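Local structure of DUF3298 domain-containing protein (Pseudomonas aeruginosa, 4E72) at residues G4-L9 and D124-H128; E26-L30 and A79-S84; R92-L98 and A181-G185; H113-R118 and Y199-H203; W172-T177 and K190-I196. The protein is of unknown function but belongs to the DUF3298 family and is made with a signal sequence, probably of lipoprotein type, consistent with export from the cytoplasm. The contacts are given in a common frame with arbitrary orientation. Numbering follows the deposited sequence.

Contact 1 (G4-L9 and D124-H128); sequences GLDDPL and DRRQH
G4-L9, the irregular N-terminal segment leading to strand 12-19, opens with a type I beta turn from G4 to D7, closed by D7 N to G4 O at 3.1 Å. It docks on D124-H128, which connects strand 115-124 to strand 129-130; R125-Q127 have helical phi/psi without regular helical bonding. The nearest CA atoms across the segments are those of L5 and R125, 7.1 Å apart. Hydrogen bonding rests on R125 (chi1 m, chi2 t, chi3 p): NH2 donates to G4 O at 2.7 Å and NH1 to D7 O at 2.8 Å, both carbonyls lying near the guanidinium plane. In the packing, L5 CA and L9 CG lie over opposite guanidinium faces, L9 CG 3.6 Å from R125 NE; L5 (chi1 t, chi2 p) also sets CD1 4.0 Å from R125 CB and 3.9 Å from R126 N. An arginine is thus clasped by a surface turn. Carbonyl oxygens, not carboxylates, receive the guanidinium, so its recognition depends on the turn's backbone shape.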
# COMPACT_ATOMS: atom_id res chain seq x y z
N GLY A 4 -7.84 -23.81 -5.98
CA GLY A 4 -8.98 -23.78 -5.07
C GLY A 4 -9.09 -22.45 -4.34
O GLY A 4 -8.06 -21.86 -3.99
N LEU A 5 -10.33 -21.98 -4.10
CA LEU A 5 -10.62 -20.68 -3.47
C LEU A 5 -10.05 -20.56 -2.04
O LEU A 5 -9.48 -19.51 -1.70
CB LEU A 5 -12.14 -20.41 -3.45
CG LEU A 5 -12.61 -18.95 -3.43
CD1 LEU A 5 -12.24 -18.21 -4.74
CD2 LEU A 5 -14.12 -18.87 -3.20
N ASP A 6 -10.16 -21.64 -1.24
CA ASP A 6 -9.66 -21.68 0.14
C ASP A 6 -8.17 -22.14 0.22
O ASP A 6 -7.61 -22.27 1.31
CB ASP A 6 -10.57 -22.52 1.04
CG ASP A 6 -11.79 -21.73 1.50
OD1 ASP A 6 -11.61 -20.57 1.98
OD2 ASP A 6 -12.92 -22.25 1.36
N ASP A 7 -7.53 -22.30 -0.95
CA ASP A 7 -6.11 -22.60 -1.07
C ASP A 7 -5.39 -21.31 -1.43
O ASP A 7 -5.95 -20.53 -2.21
CB ASP A 7 -5.85 -23.67 -2.14
CG ASP A 7 -6.49 -25.00 -1.85
OD1 ASP A 7 -6.14 -25.61 -0.81
OD2 ASP A 7 -7.30 -25.46 -2.68
N PRO A 8 -4.17 -21.05 -0.92
CA PRO A 8 -3.46 -19.82 -1.31
C PRO A 8 -2.94 -19.90 -2.74
O PRO A 8 -2.58 -20.98 -3.21
CB PRO A 8 -2.31 -19.74 -0.30
CG PRO A 8 -2.04 -21.14 0.07
CD PRO A 8 -3.36 -21.86 0.02
N LEU A 9 -2.89 -18.75 -3.43
CA LEU A 9 -2.34 -18.69 -4.78
C LEU A 9 -0.82 -18.80 -4.74
O LEU A 9 -0.20 -17.96 -4.07
CB LEU A 9 -2.71 -17.40 -5.52
CG LEU A 9 -4.10 -17.20 -6.07
CD1 LEU A 9 -4.24 -15.79 -6.61
CD2 LEU A 9 -4.43 -18.19 -7.18
N ASP A 124 -10.23 -9.80 -4.92
CA ASP A 124 -11.20 -10.87 -4.64
C ASP A 124 -11.18 -11.90 -5.78
O ASP A 124 -11.48 -11.57 -6.92
CB ASP A 124 -12.61 -10.29 -4.44
CG ASP A 124 -13.70 -11.28 -4.04
OD1 ASP A 124 -13.37 -12.38 -3.51
OD2 ASP A 124 -14.88 -10.94 -4.20
N ARG A 125 -10.77 -13.12 -5.47
CA ARG A 125 -10.68 -14.20 -6.45
C ARG A 125 -12.05 -14.79 -6.83
O ARG A 125 -12.17 -15.40 -7.90
CB ARG A 125 -9.77 -15.33 -5.93
CG ARG A 125 -8.31 -14.94 -5.79
CD ARG A 125 -7.62 -15.91 -4.87
NE ARG A 125 -7.64 -17.27 -5.41
CZ ARG A 125 -7.45 -18.37 -4.68
NH1 ARG A 125 -7.23 -18.29 -3.38
NH2 ARG A 125 -7.50 -19.56 -5.26
N ARG A 126 -13.06 -14.64 -5.95
CA ARG A 126 -14.42 -15.13 -6.16
C ARG A 126 -15.06 -14.32 -7.31
O ARG A 126 -15.74 -14.90 -8.15
CB ARG A 126 -15.23 -15.02 -4.85
CG ARG A 126 -16.57 -15.76 -4.85
CD ARG A 126 -17.37 -15.39 -3.61
NE ARG A 126 -18.69 -16.02 -3.59
CZ ARG A 126 -19.69 -15.64 -2.79
NH1 ARG A 126 -19.54 -14.61 -1.96
NH2 ARG A 126 -20.86 -16.27 -2.84
N GLN A 127 -14.79 -13.00 -7.35
CA GLN A 127 -15.28 -12.05 -8.36
C GLN A 127 -14.24 -11.70 -9.46
O GLN A 127 -14.63 -11.14 -10.48
CB GLN A 127 -15.69 -10.73 -7.68
CG GLN A 127 -16.96 -10.80 -6.84
CD GLN A 127 -17.22 -9.47 -6.18
OE1 GLN A 127 -17.96 -8.63 -6.70
NE2 GLN A 127 -16.57 -9.22 -5.05
N HIS A 128 -12.93 -11.99 -9.24
CA HIS A 128 -11.80 -11.66 -10.14
C HIS A 128 -11.78 -10.13 -10.29
O HIS A 128 -11.84 -9.58 -11.39
CB HIS A 128 -11.87 -12.39 -11.50
CG HIS A 128 -12.15 -13.86 -11.38
ND1 HIS A 128 -11.15 -14.76 -11.04
CD2 HIS A 128 -13.31 -14.53 -11.54
CE1 HIS A 128 -11.73 -15.95 -11.03
NE2 HIS A 128 -13.03 -15.86 -11.32

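Contact 2 (E26-L30 and A79-S84); sequences EQCPL and AEPGWS
Two loops, E26-L30 and A79-S84, run into neighbouring parallel strands, the second just after a helix. CA pairs set the register: Q27-G82 4.1 Å, P29-W83 4.9 Å and L30-S84 4.7 Å, the last a parallel beta bridge. E80-W83 forms a type II turn with a weak W83 N to E80 O bond of 3.4 Å; G82, at phi 88°, takes the position where positive phi favours glycine, and an ideal CB there would clash with Q27 OE1. Two backbone bonds join the segments: G82 N donates to Q27 O at 2.7 Å, and L30 N to W83 O at 3.3 Å. P29 CA makes a CA-H...O contact of 3.1 Å with W83 O, and S84 CA another, 3.2 Å, with L30 O. Further backbone hydrogen bonds pair P29 with K20, L30 with S85 and S84 with F108. P29 CB packs on A79 CB at 3.6 Å. The strand pairing thus begins through main-chain groups, with W83 O receiving both an N-H and a C-H donor.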
# COMPACT_ATOMS: atom_id res chain seq x y z
N GLU A 26 29.71 5.13 -5.91
CA GLU A 26 28.63 5.04 -4.92
C GLU A 26 27.42 5.92 -5.33
O GLU A 26 26.29 5.67 -4.88
CB GLU A 26 29.16 5.42 -3.51
CG GLU A 26 29.95 6.73 -3.42
CD GLU A 26 30.66 7.04 -2.11
OE1 GLU A 26 30.06 6.85 -1.03
OE2 GLU A 26 31.81 7.54 -2.17
N GLN A 27 27.67 6.93 -6.20
CA GLN A 27 26.70 7.90 -6.71
C GLN A 27 26.03 7.44 -8.02
O GLN A 27 25.34 8.24 -8.66
CB GLN A 27 27.40 9.26 -6.93
CG GLN A 27 27.72 10.04 -5.65
CD GLN A 27 26.52 10.81 -5.17
OE1 GLN A 27 25.71 10.32 -4.37
NE2 GLN A 27 26.38 12.04 -5.65
N CYS A 28 26.22 6.17 -8.42
CA CYS A 28 25.63 5.62 -9.66
C CYS A 28 24.12 5.41 -9.49
O CYS A 28 23.71 4.65 -8.61
CB CYS A 28 26.32 4.33 -10.09
SG CYS A 28 25.54 3.50 -11.50
N PRO A 29 23.27 6.07 -10.34
CA PRO A 29 21.80 5.86 -10.26
C PRO A 29 21.42 4.38 -10.34
O PRO A 29 22.04 3.61 -11.09
CB PRO A 29 21.28 6.65 -11.46
CG PRO A 29 22.31 7.73 -11.65
CD PRO A 29 23.60 7.01 -11.43
N LEU A 30 20.43 4.00 -9.53
CA LEU A 30 19.97 2.63 -9.26
C LEU A 30 18.45 2.50 -9.28
O LEU A 30 17.75 3.33 -8.71
CB LEU A 30 20.49 2.31 -7.82
CG LEU A 30 20.21 0.97 -7.14
CD1 LEU A 30 21.37 0.62 -6.20
CD2 LEU A 30 18.94 1.03 -6.28
N ALA A 79 18.23 10.10 -14.78
CA ALA A 79 18.62 10.30 -13.38
C ALA A 79 19.91 11.07 -13.24
O ALA A 79 20.81 10.91 -14.06
CB ALA A 79 18.74 8.97 -12.66
N GLU A 80 19.99 11.95 -12.22
CA GLU A 80 21.20 12.71 -11.90
C GLU A 80 22.04 11.88 -10.91
O GLU A 80 21.53 10.86 -10.47
CB GLU A 80 20.82 14.07 -11.31
CG GLU A 80 20.38 15.10 -12.34
CD GLU A 80 19.89 16.42 -11.79
OE1 GLU A 80 20.03 16.68 -10.57
OE2 GLU A 80 19.34 17.22 -12.59
N PRO A 81 23.32 12.22 -10.59
CA PRO A 81 24.09 11.35 -9.67
C PRO A 81 23.47 11.21 -8.27
O PRO A 81 22.94 12.17 -7.71
CB PRO A 81 25.46 12.06 -9.59
CG PRO A 81 25.56 12.82 -10.92
CD PRO A 81 24.17 13.31 -11.14
N GLY A 82 23.50 9.98 -7.75
CA GLY A 82 23.02 9.59 -6.43
C GLY A 82 21.55 9.22 -6.35
O GLY A 82 21.08 8.82 -5.28
N TRP A 83 20.81 9.39 -7.46
CA TRP A 83 19.37 9.10 -7.49
C TRP A 83 19.10 7.61 -7.45
O TRP A 83 19.89 6.81 -7.95
CB TRP A 83 18.71 9.71 -8.73
CG TRP A 83 18.58 11.21 -8.73
CD1 TRP A 83 19.31 12.11 -8.02
CD2 TRP A 83 17.71 11.98 -9.57
NE1 TRP A 83 18.92 13.40 -8.32
CE2 TRP A 83 17.94 13.34 -9.28
CE3 TRP A 83 16.70 11.64 -10.50
CZ2 TRP A 83 17.22 14.37 -9.91
CZ3 TRP A 83 15.98 12.66 -11.11
CH2 TRP A 83 16.26 14.01 -10.83
N SER A 84 17.98 7.25 -6.87
CA SER A 84 17.54 5.86 -6.77
C SER A 84 16.04 5.78 -6.71
O SER A 84 15.37 6.71 -6.24
CB SER A 84 18.15 5.15 -5.56
OG SER A 84 17.80 5.81 -4.36

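Contact 3 (R92-L98 and A181-G185); sequences REQHDGL and ALTFG
Strand residues R92-H95 and the type I' turn H95-L98 face the loop A181-G185. The turn is closed by L98 N to H95 O, 2.8 Å, and H95 N to L98 O, 3.2 Å; R92 and E93 form a classic beta bulge opposite I100. CA pairs E93-T183 (7.0 Å), H95-F184 (7.1 Å) and L98-L182 (8.3 Å) give the register. L182 centres an inverse gamma turn (phi/psi -83/66°); its O accepts H95 NE2 at 2.8 Å, while its CD1 packs on L98 CD1 at 3.9 Å. T183 puts CG2 3.4 Å from E93 OE2 and 3.9 Å from R92 NE, and its hydroxyl bonds A186. F184 N donates to E93 OE1 at 2.9 Å. With chi1 t, F184 directs its ring edge at the H95 face (centroids 5.6 Å, planes 85°), and its CB sits over that face, 4.2 Å from the centroid. H95, chi1 p, is also oriented by ND1 to D96 OD2, 3.0 Å; D96 OD2 further accepts G224 N. The contact joins the hairpin of strands 84-95 and 98-108 to the connection between strands 179-181 and 187-190, with R92 salt-bridged to E205 in strand 205-208 and E102 in strand 98-108.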
# COMPACT_ATOMS: atom_id res chain seq x y z
N ARG A 92 0.72 -9.53 1.38
CA ARG A 92 0.63 -9.31 2.81
C ARG A 92 -0.15 -10.48 3.42
O ARG A 92 0.26 -11.01 4.44
CB ARG A 92 -0.02 -7.93 3.13
CG ARG A 92 -0.14 -7.72 4.64
CD ARG A 92 -0.27 -6.28 5.05
NE ARG A 92 -0.60 -6.19 6.46
CZ ARG A 92 -0.38 -5.13 7.23
NH1 ARG A 92 0.20 -4.05 6.74
NH2 ARG A 92 -0.75 -5.16 8.51
N GLU A 93 -1.30 -10.86 2.80
CA GLU A 93 -2.13 -11.97 3.30
C GLU A 93 -2.96 -12.61 2.21
O GLU A 93 -3.29 -11.98 1.21
CB GLU A 93 -3.10 -11.48 4.39
CG GLU A 93 -2.54 -11.51 5.80
CD GLU A 93 -3.14 -10.47 6.73
OE1 GLU A 93 -4.35 -10.57 7.02
OE2 GLU A 93 -2.39 -9.57 7.18
N GLN A 94 -3.33 -13.87 2.45
CA GLN A 94 -4.26 -14.65 1.62
C GLN A 94 -5.21 -15.33 2.55
O GLN A 94 -4.77 -16.09 3.42
CB GLN A 94 -3.53 -15.66 0.72
CG GLN A 94 -2.83 -14.98 -0.43
CD GLN A 94 -2.48 -15.94 -1.51
OE1 GLN A 94 -3.34 -16.45 -2.22
NE2 GLN A 94 -1.19 -16.17 -1.69
N HIS A 95 -6.52 -15.02 2.42
CA HIS A 95 -7.58 -15.62 3.24
C HIS A 95 -8.92 -15.44 2.56
O HIS A 95 -9.19 -14.40 1.96
CB HIS A 95 -7.63 -15.04 4.68
CG HIS A 95 -8.07 -13.61 4.76
ND1 HIS A 95 -9.39 -13.26 4.98
CD2 HIS A 95 -7.33 -12.47 4.63
CE1 HIS A 95 -9.43 -11.94 4.97
NE2 HIS A 95 -8.21 -11.42 4.76
N ASP A 96 -9.75 -16.48 2.67
CA ASP A 96 -11.16 -16.55 2.25
C ASP A 96 -11.37 -16.13 0.78
O ASP A 96 -12.38 -15.52 0.45
CB ASP A 96 -12.00 -15.67 3.21
CG ASP A 96 -11.93 -16.12 4.67
OD1 ASP A 96 -12.29 -17.28 4.95
OD2 ASP A 96 -11.49 -15.31 5.53
N GLY A 97 -10.41 -16.48 -0.08
CA GLY A 97 -10.46 -16.14 -1.50
C GLY A 97 -9.95 -14.74 -1.83
O GLY A 97 -10.00 -14.33 -3.00
N LEU A 98 -9.46 -13.99 -0.83
CA LEU A 98 -8.90 -12.65 -1.01
C LEU A 98 -7.38 -12.67 -1.06
O LEU A 98 -6.76 -13.45 -0.33
CB LEU A 98 -9.33 -11.68 0.11
CG LEU A 98 -10.82 -11.45 0.42
CD1 LEU A 98 -10.96 -10.31 1.41
CD2 LEU A 98 -11.61 -11.09 -0.82
N ALA A 181 -6.96 -2.10 3.94
CA ALA A 181 -6.81 -3.51 3.62
C ALA A 181 -7.74 -4.39 4.45
O ALA A 181 -7.89 -4.17 5.66
CB ALA A 181 -5.39 -3.95 3.82
N LEU A 182 -8.36 -5.40 3.78
CA LEU A 182 -9.23 -6.36 4.43
C LEU A 182 -8.35 -7.47 5.05
O LEU A 182 -8.37 -8.62 4.62
CB LEU A 182 -10.28 -6.93 3.44
CG LEU A 182 -11.39 -5.96 2.96
CD1 LEU A 182 -12.29 -6.65 1.94
CD2 LEU A 182 -12.27 -5.47 4.14
N THR A 183 -7.56 -7.09 6.08
CA THR A 183 -6.69 -8.03 6.78
C THR A 183 -7.59 -8.94 7.67
O THR A 183 -8.78 -8.65 7.89
CB THR A 183 -5.55 -7.28 7.50
OG1 THR A 183 -6.07 -6.10 8.08
CG2 THR A 183 -4.43 -6.89 6.55
N PHE A 184 -7.07 -10.09 8.05
CA PHE A 184 -7.86 -11.10 8.76
C PHE A 184 -8.25 -10.69 10.19
O PHE A 184 -9.38 -10.93 10.58
CB PHE A 184 -7.13 -12.45 8.76
CG PHE A 184 -7.89 -13.59 9.38
CD1 PHE A 184 -8.74 -14.38 8.61
CD2 PHE A 184 -7.75 -13.90 10.73
CE1 PHE A 184 -9.48 -15.42 9.19
CE2 PHE A 184 -8.48 -14.96 11.31
CZ PHE A 184 -9.34 -15.71 10.53
N GLY A 185 -7.32 -10.08 10.94
CA GLY A 185 -7.55 -9.75 12.34
C GLY A 185 -8.45 -8.57 12.62
O GLY A 185 -9.17 -8.56 13.62

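Contact 4 (H113-R118 and Y199-H203); sequences HGMPGR and YSYAH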
# COMPACT_ATOMS: atom_id res chain seq x y z
N HIS A 113 16.07 14.28 1.73
CA HIS A 113 15.83 12.87 2.00
C HIS A 113 14.99 12.27 0.85
O HIS A 113 14.56 13.01 -0.06
CB HIS A 113 15.11 12.69 3.38
CG HIS A 113 13.82 13.46 3.49
ND1 HIS A 113 12.63 12.97 2.93
CD2 HIS A 113 13.56 14.66 4.06
CE1 HIS A 113 11.71 13.88 3.20
NE2 HIS A 113 12.21 14.92 3.85
N GLY A 114 14.72 10.97 0.95
CA GLY A 114 13.91 10.25 -0.02
C GLY A 114 12.42 10.39 0.22
O GLY A 114 12.00 10.93 1.24
N MSE A 115 11.63 9.91 -0.74
CA MSE A 115 10.17 9.97 -0.72
C MSE A 115 9.55 8.58 -0.67
O MSE A 115 9.50 7.90 -1.70
CB MSE A 115 9.65 10.74 -1.94
CG MSE A 115 10.16 12.16 -1.97
SE MSE A 115 10.38 12.92 -3.74
CE MSE A 115 12.25 12.55 -4.00
N PRO A 116 9.04 8.14 0.50
CA PRO A 116 8.39 6.81 0.56
C PRO A 116 6.91 6.84 0.13
O PRO A 116 6.21 7.85 0.28
CB PRO A 116 8.51 6.44 2.04
CG PRO A 116 8.48 7.76 2.77
CD PRO A 116 9.00 8.82 1.81
N GLY A 117 6.45 5.71 -0.39
CA GLY A 117 5.05 5.49 -0.76
C GLY A 117 4.60 4.12 -0.30
O GLY A 117 5.40 3.18 -0.22
N ARG A 118 3.31 3.99 0.02
CA ARG A 118 2.67 2.71 0.43
C ARG A 118 1.35 2.63 -0.24
O ARG A 118 0.80 3.66 -0.59
CB ARG A 118 2.51 2.56 1.97
CG ARG A 118 3.80 2.41 2.75
CD ARG A 118 4.51 1.09 2.56
NE ARG A 118 5.69 0.99 3.42
CZ ARG A 118 6.87 1.57 3.20
NH1 ARG A 118 7.06 2.30 2.10
NH2 ARG A 118 7.86 1.44 4.07
N TYR A 199 7.54 11.78 10.23
CA TYR A 199 8.27 10.67 9.57
C TYR A 199 8.82 9.64 10.56
O TYR A 199 8.88 8.47 10.21
CB TYR A 199 9.43 11.22 8.73
CG TYR A 199 9.09 11.42 7.27
CD1 TYR A 199 8.38 12.54 6.84
CD2 TYR A 199 9.54 10.53 6.30
CE1 TYR A 199 8.05 12.72 5.50
CE2 TYR A 199 9.24 10.72 4.95
CZ TYR A 199 8.48 11.81 4.55
OH TYR A 199 8.18 12.00 3.22
N SER A 200 9.21 10.06 11.78
CA SER A 200 9.70 9.14 12.83
C SER A 200 8.68 8.01 13.14
O SER A 200 9.10 6.91 13.50
CB SER A 200 10.02 9.90 14.10
OG SER A 200 8.87 10.57 14.59
N TYR A 201 7.36 8.28 12.99
CA TYR A 201 6.30 7.27 13.22
C TYR A 201 6.08 6.39 11.97
O TYR A 201 5.19 5.53 11.97
CB TYR A 201 4.99 7.94 13.65
CG TYR A 201 5.05 8.53 15.04
CD1 TYR A 201 5.62 9.78 15.26
CD2 TYR A 201 4.56 7.83 16.14
CE1 TYR A 201 5.71 10.32 16.54
CE2 TYR A 201 4.67 8.35 17.43
CZ TYR A 201 5.23 9.61 17.63
OH TYR A 201 5.30 10.14 18.89
N ALA A 202 6.87 6.61 10.90
CA ALA A 202 6.85 5.89 9.62
C ALA A 202 5.45 5.92 8.97
O ALA A 202 4.91 7.00 8.71
CB ALA A 202 7.34 4.45 9.81
N HIS A 203 4.84 4.74 8.77
CA HIS A 203 3.54 4.61 8.13
C HIS A 203 2.53 4.08 9.15
O HIS A 203 2.44 2.86 9.29
CB HIS A 203 3.66 3.70 6.90
CG HIS A 203 4.49 4.31 5.81
ND1 HIS A 203 5.78 3.88 5.56
CD2 HIS A 203 4.19 5.34 4.98
CE1 HIS A 203 6.23 4.67 4.59
NE2 HIS A 203 5.29 5.53 4.19
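R118 lays its aliphatic portion across the imidazole of H203: CG stands 3.5 Å from the ring centroid and only 3° off the normal, a CH-pi contact almost exactly over the face. The m,m start of the side chain folds it back, so that R118 CZ also comes within 3.5 Å of H203 CE1, which lies over one face of the guanidinium. NH1 of R118 donates to the adjacent carbonyl, G117 O, at 3.0 Å, consistent with this folded shape. P116 meets the edge of the same imidazole, with its CB 3.9 Å from H203 CE1, and its CD is 3.7 Å from Y199 CE2. The backbones remain well apart, 8.0 Å between the CA atoms of R118 and H203 and 9.2 Å between those of P116 and A202, so the bridge from strand 115-124 of the mixed sheet to the connection leading to strand 205-208 of the three-stranded sheet is made mainly by side chains. In that connection Y199-Y201 is a 3-10 segment, and A202 N bonds Y199 O at 2.8 Å. Toward the start of H113-R118, the rings of H113 and Y199 meet obliquely, centroids 5.2 Å apart and planes at 59°. H113 ND1 donates to G114 O at 2.7 Å, while no hydrogen bond crosses between the segments.

Contact 5 (W172-T177 and K190-I196); sequences WPFQRT and KYDAYSI
Two hydroxyl-to-carbonyl hydrogen bonds fasten W172-T177 to K190-I196: T177 OG1 donates to K190 O and Y191 OH to Q175 O, each 2.7 Å. Three waters add bridges: water 1 donates to W172 O (2.9 Å) and I196 O (2.7 Å), water 2 to P173 O (2.9 Å) and S195 O (2.5 Å); water 3 alone joins the first network, donating to T177 OG1 (2.9 Å) and accepting from D192 N (2.8 Å). Apart from K190, the last residue of strand 187-190, both segments are irregular; their CA atoms come nearest at W172-I196, 5.0 Å, and T177-Y191, 6.0 Å. D192-S195 makes a type II turn, with Y194 at phi 67° and S195 OG (chi1 p) donating to D192 O at 2.7 Å. In the packing, T177 (chi1 t) places CB over the Y191 ring, 3.7 Å from its centroid in a CH-pi contact, and F174 CE1 lies 4.1 Å from Y191 CZ. W172 (chi1 m) turns its edge to the Y194 face: centroids of its six-membered ring and the Y194 ring are 5.2 Å apart, planes at 74°. W172 CB reaches I196 O at 3.3 Å, and I196 CG2 meets Q175 CB at 3.8 Å. The contact joins the approach to strand 179-181 with the exit from strand 187-190, within the DUF3298 domain; F174 also packs on helix 142-159. Between these two segments, hydroxyls and waters rather than main-chain pairing satisfy the carbonyls.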
# COMPACT_ATOMS: atom_id res chain seq x y z
N TRP A 172 -1.45 17.26 14.11
CA TRP A 172 -1.79 16.13 13.26
C TRP A 172 -3.22 15.70 13.51
O TRP A 172 -3.44 14.69 14.18
CB TRP A 172 -0.81 14.98 13.48
CG TRP A 172 0.64 15.35 13.32
CD1 TRP A 172 1.53 15.64 14.32
CD2 TRP A 172 1.35 15.47 12.09
NE1 TRP A 172 2.77 15.91 13.78
CE2 TRP A 172 2.69 15.82 12.41
CE3 TRP A 172 0.99 15.34 10.73
CZ2 TRP A 172 3.66 16.04 11.42
CZ3 TRP A 172 1.97 15.54 9.76
CH2 TRP A 172 3.28 15.87 10.11
N PRO A 173 -4.23 16.43 12.98
CA PRO A 173 -5.61 15.96 13.18
C PRO A 173 -5.84 14.66 12.40
O PRO A 173 -5.03 14.29 11.54
CB PRO A 173 -6.47 17.12 12.64
CG PRO A 173 -5.61 17.81 11.66
CD PRO A 173 -4.18 17.64 12.13
N PHE A 174 -6.91 13.96 12.73
CA PHE A 174 -7.29 12.75 12.02
C PHE A 174 -7.59 13.12 10.54
O PHE A 174 -8.10 14.22 10.25
CB PHE A 174 -8.47 12.06 12.71
CG PHE A 174 -8.87 10.76 12.04
CD1 PHE A 174 -7.94 9.74 11.87
CD2 PHE A 174 -10.14 10.60 11.50
CE1 PHE A 174 -8.30 8.55 11.23
CE2 PHE A 174 -10.49 9.42 10.85
CZ PHE A 174 -9.58 8.39 10.74
N GLN A 175 -7.22 12.23 9.64
CA GLN A 175 -7.36 12.39 8.19
C GLN A 175 -7.81 11.08 7.60
O GLN A 175 -7.54 10.03 8.19
CB GLN A 175 -5.98 12.78 7.61
CG GLN A 175 -6.02 13.62 6.33
CD GLN A 175 -4.71 13.64 5.59
OE1 GLN A 175 -3.65 13.95 6.14
NE2 GLN A 175 -4.77 13.37 4.29
N ARG A 176 -8.44 11.10 6.41
CA ARG A 176 -8.78 9.84 5.75
C ARG A 176 -7.52 9.30 5.08
O ARG A 176 -6.53 10.03 4.93
CB ARG A 176 -9.89 10.04 4.69
CG ARG A 176 -11.29 10.33 5.22
CD ARG A 176 -12.22 10.51 4.03
NE ARG A 176 -13.58 10.86 4.41
CZ ARG A 176 -14.63 10.76 3.60
NH1 ARG A 176 -14.47 10.34 2.35
NH2 ARG A 176 -15.84 11.08 4.03
N THR A 177 -7.57 8.06 4.62
CA THR A 177 -6.46 7.47 3.88
C THR A 177 -7.02 6.70 2.69
O THR A 177 -8.06 6.08 2.85
CB THR A 177 -5.55 6.59 4.79
OG1 THR A 177 -4.45 6.12 4.00
CG2 THR A 177 -6.29 5.40 5.46
N LYS A 190 -3.78 2.12 6.56
CA LYS A 190 -2.37 2.47 6.49
C LYS A 190 -2.20 3.90 5.95
O LYS A 190 -2.78 4.25 4.92
CB LYS A 190 -1.62 1.44 5.63
CG LYS A 190 -0.18 1.79 5.33
CD LYS A 190 0.76 1.22 6.32
CE LYS A 190 1.73 0.27 5.68
NZ LYS A 190 2.75 -0.17 6.66
N TYR A 191 -1.40 4.70 6.65
CA TYR A 191 -1.19 6.11 6.35
C TYR A 191 0.15 6.39 5.73
O TYR A 191 1.17 5.81 6.10
CB TYR A 191 -1.35 6.96 7.64
CG TYR A 191 -2.81 7.12 7.96
CD1 TYR A 191 -3.55 6.04 8.46
CD2 TYR A 191 -3.49 8.30 7.67
CE1 TYR A 191 -4.92 6.15 8.68
CE2 TYR A 191 -4.86 8.41 7.89
CZ TYR A 191 -5.57 7.33 8.37
OH TYR A 191 -6.94 7.41 8.53
N ASP A 192 0.14 7.32 4.78
CA ASP A 192 1.36 7.81 4.17
C ASP A 192 2.14 8.53 5.25
O ASP A 192 1.55 9.06 6.20
CB ASP A 192 1.04 8.74 2.99
CG ASP A 192 0.67 7.97 1.72
OD1 ASP A 192 1.46 7.07 1.31
OD2 ASP A 192 -0.37 8.31 1.10
N ALA A 193 3.46 8.52 5.13
CA ALA A 193 4.33 9.26 6.05
C ALA A 193 3.94 10.74 6.01
O ALA A 193 3.51 11.23 4.96
CB ALA A 193 5.78 9.09 5.61
N TYR A 194 3.99 11.42 7.16
CA TYR A 194 3.71 12.84 7.25
C TYR A 194 2.24 13.21 6.97
O TYR A 194 1.99 14.32 6.53
CB TYR A 194 4.65 13.60 6.27
CG TYR A 194 5.06 14.98 6.72
CD1 TYR A 194 5.90 15.16 7.81
CD2 TYR A 194 4.69 16.11 5.99
CE1 TYR A 194 6.34 16.42 8.19
CE2 TYR A 194 5.15 17.38 6.33
CZ TYR A 194 5.95 17.53 7.45
OH TYR A 194 6.34 18.79 7.85
N SER A 195 1.26 12.32 7.26
CA SER A 195 -0.15 12.67 7.06
C SER A 195 -0.86 12.83 8.40
O SER A 195 -1.61 13.80 8.55
CB SER A 195 -0.86 11.63 6.20
OG SER A 195 -0.75 10.34 6.76
N ILE A 196 -0.66 11.89 9.36
CA ILE A 196 -1.24 11.92 10.70
C ILE A 196 -0.14 11.85 11.78
O ILE A 196 -0.45 11.77 12.99
CB ILE A 196 -2.35 10.83 10.94
CG1 ILE A 196 -1.81 9.38 10.70
CG2 ILE A 196 -3.64 11.16 10.14
CD1 ILE A 196 -2.57 8.27 11.45
O HOH W 1 -2.48 11.97 14.69
O HOH W 2 -2.91 15.45 9.98
O HOH W 3 -2.37 8.14 3.84

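In the fold
From the N terminus, contact 1 joins the first modelled residues to D124-H128, a loop spanning most of the mixed sheet. Contact 2 closes wholly within that span, aligning strands 30-37 and 84-95 at the far end, its centre about 41 Å from that of contact 1. Contact 3 crosses contact 1 and touches it through L9 N to Q94 OE1, 2.6 Å, and R125 N to G97 O, 2.9 Å, both probable hydrogen bonds. Contact 4 crosses contacts 1 and 3; contacts 3 and 4 tie the mixed sheet to connections of the three-stranded sheet at sites whose centres lie about 24 Å apart. Contact 5 crosses contact 3 but falls inside the span of contact 4, where H203 and Y199 pack against Y191, A193 and Y194.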